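Local coordinates for Alr4995 protein (Nostoc sp., PDB 6LRF) that hydrolyses arginine to ornithine, ammonia and carbon dioxide through its dihydrolase activity and, as a bifunctional enzyme, also converts ornithine to proline through its ornithine cyclodeaminase activity, at the interface of chains A and B and the interface of chains A and C. Numbering follows the deposited sequence. Chains: chain A/B/C, Alr4995 protein.

Contact 1: the interface of chains A and B. Residues chain A 304-305, 308, 314; chain B 295-296, 325.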
ATOM      1  N   LEU A 304     -24.028 -19.618  14.191  1.00 23.34           N
ATOM      2  CA  LEU A 304     -23.578 -19.938  15.545  1.00 25.32           C
ATOM      3  C   LEU A 304     -22.424 -19.027  15.972  1.00 23.12           C
ATOM      4  O   LEU A 304     -22.403 -18.506  17.089  1.00 24.64           O
ATOM      5  CB  LEU A 304     -23.178 -21.406  15.642  1.00 24.23           C
ATOM      6  CG  LEU A 304     -24.340 -22.370  15.385  1.00 25.97           C
ATOM      7  CD1 LEU A 304     -23.929 -23.820  15.595  1.00 23.86           C
ATOM      8  CD2 LEU A 304     -25.557 -22.014  16.236  1.00 23.36           C
ATOM      9  N   ASP A 305     -21.472 -18.818  15.076  1.00 27.55           N
ATOM     10  CA  ASP A 305     -20.373 -17.913  15.363  1.00 22.80           C
ATOM     11  C   ASP A 305     -20.846 -16.496  15.664  1.00 26.85           C
ATOM     12  O   ASP A 305     -20.291 -15.841  16.536  1.00 24.17           O
ATOM     13  CB  ASP A 305     -19.378 -17.879  14.200  1.00 31.75           C
ATOM     14  CG  ASP A 305     -18.461 -19.102  14.171  1.00 41.43           C
ATOM     15  OD1 ASP A 305     -18.579 -19.984  15.060  1.00 41.59           O
ATOM     16  OD2 ASP A 305     -17.612 -19.171  13.253  1.00 46.20           O
ATOM     17  N   VAL A 308     -22.252 -16.427  19.197  1.00 20.59           N
ATOM     18  CA  VAL A 308     -21.192 -16.398  20.211  1.00 24.01           C
ATOM     19  C   VAL A 308     -20.408 -15.091  20.215  1.00 23.20           C
ATOM     20  O   VAL A 308     -20.130 -14.546  21.288  1.00 24.54           O
ATOM     21  CB  VAL A 308     -20.225 -17.564  20.034  1.00 21.30           C
ATOM     22  CG1 VAL A 308     -19.107 -17.480  21.062  1.00 25.54           C
ATOM     23  CG2 VAL A 308     -20.995 -18.869  20.173  1.00 18.17           C
ATOM     24  N   PHE A 314     -25.723 -21.063  22.531  1.00 18.90           N
ATOM     25  CA  PHE A 314     -26.678 -21.834  21.764  1.00 20.24           C
ATOM     26  C   PHE A 314     -26.695 -23.282  22.211  1.00 24.10           C
ATOM     27  O   PHE A 314     -25.800 -23.739  22.916  1.00 16.69           O
ATOM     28  CB  PHE A 314     -26.352 -21.761  20.268  1.00 20.00           C
ATOM     29  CG  PHE A 314     -25.022 -22.353  19.918  1.00 23.48           C
ATOM     30  CD1 PHE A 314     -24.889 -23.712  19.682  1.00 21.48           C
ATOM     31  CD2 PHE A 314     -23.900 -21.556  19.840  1.00 18.83           C
ATOM     32  CE1 PHE A 314     -23.660 -24.254  19.371  1.00 21.57           C
ATOM     33  CE2 PHE A 314     -22.674 -22.101  19.537  1.00 19.74           C
ATOM     34  CZ  PHE A 314     -22.557 -23.447  19.306  1.00 20.27           C
TER
ATOM     35  N   LEU B 295     -20.809 -28.631  13.721  1.00 30.94           N
ATOM     36  CA  LEU B 295     -21.669 -27.573  13.218  1.00 31.48           C
ATOM     37  C   LEU B 295     -21.146 -26.184  13.487  1.00 35.02           C
ATOM     38  O   LEU B 295     -21.244 -25.320  12.614  1.00 39.54           O
ATOM     39  CB  LEU B 295     -23.063 -27.693  13.807  1.00 35.95           C
ATOM     40  CG  LEU B 295     -23.829 -28.840  13.169  1.00 37.08           C
ATOM     41  CD1 LEU B 295     -25.266 -28.780  13.628  1.00 40.21           C
ATOM     42  CD2 LEU B 295     -23.710 -28.755  11.665  1.00 29.51           C
ATOM     43  N   ASP B 296     -20.594 -25.950  14.676  1.00 27.49           N
ATOM     44  CA  ASP B 296     -20.205 -24.578  15.017  1.00 35.59           C
ATOM     45  C   ASP B 296     -18.746 -24.252  14.695  1.00 39.13           C
ATOM     46  O   ASP B 296     -18.389 -23.086  14.552  1.00 45.01           O
ATOM     47  CB  ASP B 296     -20.489 -24.274  16.497  1.00 39.95           C
ATOM     48  CG  ASP B 296     -19.690 -25.139  17.449  1.00 39.13           C
ATOM     49  OD1 ASP B 296     -18.455 -24.964  17.526  1.00 50.77           O
ATOM     50  OD2 ASP B 296     -20.304 -25.981  18.143  1.00 46.82           O
ATOM     51  N   ARG B 325     -24.134 -28.247  23.592  1.00 19.11           N
ATOM     52  CA  ARG B 325     -23.190 -27.466  22.824  1.00 20.02           C
ATOM     53  C   ARG B 325     -21.775 -28.072  22.872  1.00 25.05           C
ATOM     54  O   ARG B 325     -21.075 -28.074  21.868  1.00 22.43           O
ATOM     55  CB  ARG B 325     -23.159 -26.021  23.325  1.00 17.20           C
ATOM     56  CG  ARG B 325     -22.089 -25.206  22.615  1.00 23.48           C
ATOM     57  CD  ARG B 325     -22.064 -23.747  23.019  1.00 20.89           C
ATOM     58  NE  ARG B 325     -20.801 -23.169  22.589  1.00 23.51           N
ATOM     59  CZ  ARG B 325     -20.386 -21.952  22.887  1.00 23.37           C
ATOM     60  NH1 ARG B 325     -21.142 -21.144  23.630  1.00 27.25           N
ATOM     61  NH2 ARG B 325     -19.211 -21.543  22.435  1.00 23.25           N
TER

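Contact 2: the interface of chains A and B. Residues chain A 86, 114-116, 141; chain B 324, 326.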
ATOM      1  N   LEU A  86     -15.120 -28.639  31.839  1.00 15.88           N
ATOM      2  CA  LEU A  86     -15.027 -28.636  30.383  1.00 17.66           C
ATOM      3  C   LEU A  86     -13.997 -29.654  29.887  1.00 20.19           C
ATOM      4  O   LEU A  86     -14.257 -30.378  28.935  1.00 19.84           O
ATOM      5  CB  LEU A  86     -14.656 -27.243  29.860  1.00 18.29           C
ATOM      6  CG  LEU A  86     -14.483 -27.137  28.341  1.00 21.21           C
ATOM      7  CD1 LEU A  86     -15.806 -27.315  27.612  1.00 22.55           C
ATOM      8  CD2 LEU A  86     -13.832 -25.809  27.956  1.00 17.20           C
ATOM      9  N   ASP A 114     -22.284 -32.749  29.955  1.00 17.98           N
ATOM     10  CA  ASP A 114     -21.734 -31.915  28.882  1.00 20.94           C
ATOM     11  C   ASP A 114     -22.250 -30.477  28.910  1.00 19.63           C
ATOM     12  O   ASP A 114     -22.142 -29.764  27.925  1.00 17.27           O
ATOM     13  CB  ASP A 114     -21.989 -32.550  27.499  1.00 23.51           C
ATOM     14  CG  ASP A 114     -21.136 -33.815  27.273  1.00 27.58           C
ATOM     15  OD1 ASP A 114     -20.082 -33.969  27.937  1.00 30.00           O
ATOM     16  OD2 ASP A 114     -21.523 -34.658  26.445  1.00 34.28           O
ATOM     17  N   LEU A 115     -22.790 -30.058  30.052  1.00 19.81           N
ATOM     18  CA  LEU A 115     -23.096 -28.646  30.305  1.00 18.76           C
ATOM     19  C   LEU A 115     -22.124 -28.121  31.366  1.00 20.21           C
ATOM     20  O   LEU A 115     -22.381 -28.295  32.551  1.00 20.13           O
ATOM     21  CB  LEU A 115     -24.545 -28.468  30.781  1.00 17.32           C
ATOM     22  CG  LEU A 115     -24.982 -27.001  30.929  1.00 20.41           C
ATOM     23  CD1 LEU A 115     -24.807 -26.325  29.595  1.00 21.64           C
ATOM     24  CD2 LEU A 115     -26.446 -26.909  31.368  1.00 21.15           C
ATOM     25  N   PRO A 116     -20.992 -27.531  30.941  1.00 17.31           N
ATOM     26  CA  PRO A 116     -19.865 -27.147  31.809  1.00 18.07           C
ATOM     27  C   PRO A 116     -20.219 -26.049  32.793  1.00 15.11           C
ATOM     28  O   PRO A 116     -20.928 -25.102  32.445  1.00 12.73           O
ATOM     29  CB  PRO A 116     -18.804 -26.628  30.840  1.00 14.26           C
ATOM     30  CG  PRO A 116     -19.218 -27.034  29.525  1.00 25.41           C
ATOM     31  CD  PRO A 116     -20.684 -27.332  29.519  1.00 21.90           C
ATOM     32  N   GLU A 141     -20.670 -22.566  30.880  1.00 18.03           N
ATOM     33  CA  GLU A 141     -21.664 -22.231  29.850  1.00 16.20           C
ATOM     34  C   GLU A 141     -22.729 -21.273  30.344  1.00 17.88           C
ATOM     35  O   GLU A 141     -23.251 -21.413  31.464  1.00 16.70           O
ATOM     36  CB  GLU A 141     -22.389 -23.491  29.353  1.00 20.68           C
ATOM     37  CG  GLU A 141     -21.620 -24.285  28.350  1.00 27.47           C
ATOM     38  CD  GLU A 141     -21.442 -23.525  27.053  1.00 36.34           C
ATOM     39  OE1 GLU A 141     -20.394 -23.748  26.394  1.00 35.98           O
ATOM     40  OE2 GLU A 141     -22.351 -22.710  26.707  1.00 26.89           O
TER
ATOM     41  N   GLN B 324     -25.493 -31.629  23.824  1.00 19.38           N
ATOM     42  CA  GLN B 324     -25.265 -30.253  24.288  1.00 19.07           C
ATOM     43  C   GLN B 324     -24.303 -29.540  23.362  1.00 21.87           C
ATOM     44  O   GLN B 324     -23.704 -30.148  22.470  1.00 19.20           O
ATOM     45  CB  GLN B 324     -24.687 -30.223  25.715  1.00 20.06           C
ATOM     46  CG  GLN B 324     -25.495 -31.000  26.741  1.00 19.07           C
ATOM     47  CD  GLN B 324     -26.759 -30.278  27.136  1.00 25.85           C
ATOM     48  OE1 GLN B 324     -26.891 -29.084  26.908  1.00 24.55           O
ATOM     49  NE2 GLN B 324     -27.699 -31.002  27.739  1.00 23.54           N
ATOM     50  N   GLN B 326     -21.353 -28.593  24.028  1.00 20.84           N
ATOM     51  CA  GLN B 326     -19.984 -29.111  24.141  1.00 24.38           C
ATOM     52  C   GLN B 326     -19.841 -30.598  23.775  1.00 27.32           C
ATOM     53  O   GLN B 326     -18.728 -31.092  23.654  1.00 26.96           O
ATOM     54  CB  GLN B 326     -19.453 -28.877  25.556  1.00 26.09           C
ATOM     55  CG  GLN B 326     -19.298 -27.400  25.890  1.00 24.76           C
ATOM     56  CD  GLN B 326     -18.307 -26.704  24.989  1.00 25.33           C
ATOM     57  OE1 GLN B 326     -17.406 -27.338  24.431  1.00 26.52           O
ATOM     58  NE2 GLN B 326     -18.478 -25.395  24.819  1.00 20.21           N
TER
HETATM   59  O   HOH W   1     -22.585 -27.521  26.605  1.00 18.92           O

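Contact 3: the interface of chains A and C. Residues chain A 425, 599-602, 611; chain C 613, 617, 641, 644-645.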
ATOM      1  N   ARG A 425     -35.195  10.743   9.780  1.00 20.53           N
ATOM      2  CA  ARG A 425     -35.589  12.148   9.641  1.00 20.59           C
ATOM      3  C   ARG A 425     -36.896  12.327   8.861  1.00 17.82           C
ATOM      4  O   ARG A 425     -37.493  13.397   8.896  1.00 19.49           O
ATOM      5  CB  ARG A 425     -34.465  12.967   8.980  1.00 19.36           C
ATOM      6  CG  ARG A 425     -34.226  12.708   7.479  1.00 18.37           C
ATOM      7  CD  ARG A 425     -33.354  13.829   6.907  1.00 16.04           C
ATOM      8  NE  ARG A 425     -33.044  13.608   5.501  1.00 15.73           N
ATOM      9  CZ  ARG A 425     -31.928  13.040   5.078  1.00 16.30           C
ATOM     10  NH1 ARG A 425     -31.033  12.649   5.971  1.00 16.49           N
ATOM     11  NH2 ARG A 425     -31.717  12.847   3.776  1.00 18.55           N
ATOM     12  N   SER A 599     -22.034  15.583   4.714  1.00 17.00           N
ATOM     13  CA  SER A 599     -21.559  14.938   3.515  1.00 18.95           C
ATOM     14  C   SER A 599     -22.700  14.108   2.926  1.00 21.34           C
ATOM     15  O   SER A 599     -23.723  13.850   3.581  1.00 19.10           O
ATOM     16  CB  SER A 599     -20.322  14.075   3.794  1.00 21.83           C
ATOM     17  OG  SER A 599     -20.679  12.735   4.075  1.00 23.00           O
ATOM     18  N   ILE A 600     -22.514  13.704   1.679  1.00 21.04           N
ATOM     19  CA  ILE A 600     -23.480  12.892   0.959  1.00 21.27           C
ATOM     20  C   ILE A 600     -23.731  11.538   1.647  1.00 22.78           C
ATOM     21  O   ILE A 600     -24.782  10.919   1.468  1.00 22.07           O
ATOM     22  CB  ILE A 600     -23.002  12.675  -0.498  1.00 23.09           C
ATOM     23  CG1 ILE A 600     -24.101  12.036  -1.360  1.00 19.37           C
ATOM     24  CG2 ILE A 600     -21.701  11.870  -0.523  1.00 20.44           C
ATOM     25  CD1 ILE A 600     -25.398  12.826  -1.376  1.00 19.14           C
ATOM     26  N   ARG A 601     -22.792  11.072   2.455  1.00 20.01           N
ATOM     27  CA  ARG A 601     -23.000   9.775   3.095  1.00 23.76           C
ATOM     28  C   ARG A 601     -23.572   9.841   4.538  1.00 21.93           C
ATOM     29  O   ARG A 601     -23.756   8.810   5.175  1.00 25.23           O
ATOM     30  CB  ARG A 601     -21.684   8.987   3.095  1.00 26.15           C
ATOM     31  CG  ARG A 601     -20.627   9.613   3.968  1.00 31.65           C
ATOM     32  CD  ARG A 601     -19.849   8.555   4.716  1.00 42.49           C
ATOM     33  NE  ARG A 601     -20.752   7.554   5.269  1.00 48.44           N
ATOM     34  CZ  ARG A 601     -20.355   6.457   5.900  1.00 49.10           C
ATOM     35  NH1 ARG A 601     -21.260   5.598   6.354  1.00 51.45           N
ATOM     36  NH2 ARG A 601     -19.058   6.224   6.073  1.00 47.84           N
ATOM     37  N   ASP A 602     -23.864  11.032   5.047  1.00 24.46           N
ATOM     38  CA  ASP A 602     -24.272  11.164   6.449  1.00 21.92           C
ATOM     39  C   ASP A 602     -25.526  10.388   6.803  1.00 28.44           C
ATOM     40  O   ASP A 602     -26.525  10.399   6.065  1.00 25.87           O
ATOM     41  CB  ASP A 602     -24.493  12.626   6.819  1.00 19.40           C
ATOM     42  CG  ASP A 602     -23.211  13.390   6.902  1.00 23.67           C
ATOM     43  OD1 ASP A 602     -22.133  12.771   6.826  1.00 25.42           O
ATOM     44  OD2 ASP A 602     -23.273  14.618   7.052  1.00 26.90           O
HETATM   45  N   MSE A 611     -25.791  20.953   6.876  1.00 12.66           N
HETATM   46  CA  MSE A 611     -26.056  20.301   5.600  1.00 18.61           C
HETATM   47  C   MSE A 611     -26.102  21.315   4.455  1.00 19.51           C
HETATM   48  O   MSE A 611     -26.272  20.947   3.304  1.00 20.00           O
HETATM   49  CB  MSE A 611     -27.371  19.499   5.662  1.00 19.16           C
HETATM   50  CG  MSE A 611     -27.352  18.374   6.738  1.00 19.16           C
HETATM   51 SE   MSE A 611     -25.995  16.990   6.458  0.47 23.99          SE
HETATM   52  CE  MSE A 611     -26.851  15.928   5.070  1.00 16.76           C
TER
ATOM     53  N   LEU C 613     -27.251  19.313   1.184  1.00 17.65           N
ATOM     54  CA  LEU C 613     -27.061  17.870   1.159  1.00 15.51           C
ATOM     55  C   LEU C 613     -28.293  17.033   1.518  1.00 17.26           C
ATOM     56  O   LEU C 613     -28.320  15.841   1.228  1.00 17.15           O
ATOM     57  CB  LEU C 613     -25.894  17.492   2.060  1.00 16.19           C
ATOM     58  CG  LEU C 613     -24.545  17.888   1.459  1.00 18.87           C
ATOM     59  CD1 LEU C 613     -23.534  17.709   2.544  1.00 24.35           C
ATOM     60  CD2 LEU C 613     -24.183  17.021   0.224  1.00 19.69           C
ATOM     61  N   GLN C 617     -29.199  14.094  -1.095  1.00 17.32           N
ATOM     62  CA  GLN C 617     -29.465  12.697  -0.763  1.00 20.47           C
ATOM     63  C   GLN C 617     -30.798  12.255  -1.360  1.00 20.59           C
ATOM     64  O   GLN C 617     -30.950  11.123  -1.818  1.00 18.79           O
ATOM     65  CB  GLN C 617     -29.456  12.484   0.755  1.00 16.88           C
ATOM     66  CG  GLN C 617     -28.050  12.399   1.334  1.00 21.65           C
ATOM     67  CD  GLN C 617     -28.036  12.182   2.849  1.00 27.45           C
ATOM     68  OE1 GLN C 617     -29.067  12.305   3.524  1.00 26.59           O
ATOM     69  NE2 GLN C 617     -26.862  11.852   3.386  1.00 20.33           N
ATOM     70  N   GLY C 641     -22.274   6.389   0.083  1.00 26.85           N
ATOM     71  CA  GLY C 641     -23.592   6.994   0.204  1.00 29.30           C
ATOM     72  C   GLY C 641     -24.624   6.283  -0.655  1.00 28.43           C
ATOM     73  O   GLY C 641     -25.724   5.955  -0.197  1.00 27.59           O
ATOM     74  N   ASN C 644     -25.288   2.835   0.945  1.00 27.54           N
ATOM     75  CA  ASN C 644     -26.256   2.951   2.050  1.00 30.13           C
ATOM     76  C   ASN C 644     -27.673   3.025   1.521  1.00 29.76           C
ATOM     77  O   ASN C 644     -28.602   2.509   2.126  1.00 25.85           O
ATOM     78  CB  ASN C 644     -26.029   4.205   2.915  1.00 25.76           C
ATOM     79  CG  ASN C 644     -24.637   4.292   3.503  1.00 32.94           C
ATOM     80  OD1 ASN C 644     -23.966   3.280   3.718  1.00 31.76           O
ATOM     81  ND2 ASN C 644     -24.186   5.525   3.751  1.00 33.92           N
HETATM   82  N   MSE C 645     -27.840   3.694   0.390  1.00 24.34           N
HETATM   83  CA  MSE C 645     -29.179   3.934  -0.122  1.00 23.47           C
HETATM   84  C   MSE C 645     -29.749   2.785  -0.931  1.00 25.44           C
HETATM   85  O   MSE C 645     -30.915   2.841  -1.307  1.00 25.00           O
HETATM   86  CB  MSE C 645     -29.204   5.187  -0.993  1.00 24.25           C
HETATM   87  CG  MSE C 645     -28.942   6.477  -0.256  1.00 30.82           C
HETATM   88 SE   MSE C 645     -28.892   7.903  -1.575  0.54 29.50          SE
HETATM   89  CE  MSE C 645     -27.632   9.111  -0.703  1.00 22.19           C
TER
HETATM   90  O   HOH W   2     -29.204   9.654   5.392  1.00 30.44           O

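Contact 1: the interface of chains A and B
A:Phe314 extends its backbone at the start of strand 313-320 (phi/psi -151°/167°), near the helix 299-310 that carries A:Leu304 and A:Val308, while across the interface B:Asp296 belongs to the short helix 294-297 and B:Arg325 lies in a loop. The phenyl ring is the centre of the patch, part of a two-fold symmetric interface between two copies, built here from the LOR/SDH conserved region of both. With CG between backbone N and carbonyl carbon (chi1 63°), the ring is turned back between A:Leu304 and the arginine of chain B. B:Arg325 runs across one face with an extended aliphatic chain, its CD 3.9 Å from the ring centroid of A:Phe314 in a CH-pi contact. Farther along, the guanidinium is tilted modestly against the ring, with B:Arg325 NE 3.7 Å from A:Phe314 CE2. Arginine suits this place because its methylenes supply apolar cover while the charged tip continues past the ring towards A:Val308, whose CG2 is 3.9 Å from B:Arg325 NH2. On the opposite ring face packs A:Leu304 CD2, from the phenylalanine's own chain; the branched leucine also sends CD1 to within 3.6 Å of B:Asp296 CB. B:Asp296 comes to the ring edge, placing carboxylate OD2 in the ring plane, 3.6 Å from A:Phe314 CZ, where the partly positive rim would probably suit it. A:Asp305 OD1 lies 3.1 Å from the backbone carbonyl oxygen B:Asp296 O, a doubtful pairing of two acceptors.

Contact 2: the interface of chains A and B
B:Gln326 reaches from a loop of chain B onto the part of chain A that belongs to the dimethylargininase-like family of guanidine-modifying enzymes. Its side chain crosses that of A:Glu141 at a slant, the amide and carboxylate planes 37° apart, and B:Gln326 NE2 gives an N-H to carboxylate oxygen OE1 of A:Glu141 at 3.0 Å. The bond is nearly straight (168° at H): the acceptor lies in the amide plane, and the donor meets OE1 almost along its C-O axis. A bend at chi2 (-62°) turns the amide of B:Gln326 towards this partner. Glutamine suits the place by joining a flexible aliphatic stem to a neutral donor. A:Pro116 meets the stem at about a right angle, its CG 3.7 Å from B:Gln326 CG, a rigid apolar surface for the methylene. A:Leu86 also crosses at about a right angle, and its methyl CD1 lies over the face of the amide, 3.7 Å from B:Gln326 CD. An alanine in place of B:Gln326 would probably leave A:Glu141 OE1 without its amide mate and open a gap beside A:Pro116 and A:Leu86. The backbone takes part through a water: the carbonyl oxygen A:Asp114 O is 2.6 Å from water 1, which in turn lies 3.1 Å from B:Gln326 N. B:Gln324, also bent at chi2, packs its stem beside A:Asp114, CG of the glutamine 3.9 Å from CB of the aspartate.

Contact 3: the interface of chains A and C
C:Gln617 projects from helix 613-624 into polar groups of chain A. Extended beyond CG (chi2 -180°), the side chain carries the amide out to the loop 599-602. C:Gln617 NE2 donates to two backbone carbonyls: to A:Ile600 O at 3.0 Å, which it meets from above the carbonyl plane, and to A:Asp602 O at 3.1 Å, in that carbonyl's plane and on a lone pair. C:Gln617 OE1, the carbonyl oxygen, accepts from A:Arg425 NH2 at 2.7 Å, close to the guanidinium plane, with a weak second bond from NH1 and a water shared with A:Asp602 O. Glutamine, donor and acceptor in one group, matches carbonyls on one end and a cation on the other. A:Ile600 adds an apolar flank: its side chain runs antiparallel to the glutamine, CD1 3.8 Å from C:Gln617 CG. C:Leu613, starting the same helix, gives its backbone N to A:Met611 O at 2.8 Å, satisfying an N-H at the helix start. C:Leu613 CB meets the methyl CE of the selenomethionine A:Met611 at 3.5 Å, while CD1 packs on A:Ser599 CA. Behind the loop, the carboxylate of A:Asp602 takes bonds from A:Ser599 N and OG, which probably steadies the turn that presents the carbonyls. A:Arg601 CB packs 4.0 Å from C:Gly641 CA on helix 637-645. In the fold, both helices, from the Rossmann-type region of chain C, face the loop after strand 594-597 of chain A, beside its 3-10 helix 424-426.

Contact 1 and contact 2 belong to one interface, their C-alpha centres about 12 Å apart, and the consecutive residues B:Gln324, B:Arg325 and B:Gln326 join them: this loop between strands 313-320 and 329-337 sends its middle residue into contact 1 and its neighbours into contact 2. It touches two regions of chain A, a helix and strand in the first and dihydrolase-family loops in the second. Contact 3 involves chain C; its C-alpha centre is about 37 Å from that of contact 1 and about 48 Å from that of contact 2. Two separate two-fold interfaces per chain could hold the four deposited copies as a tetramer.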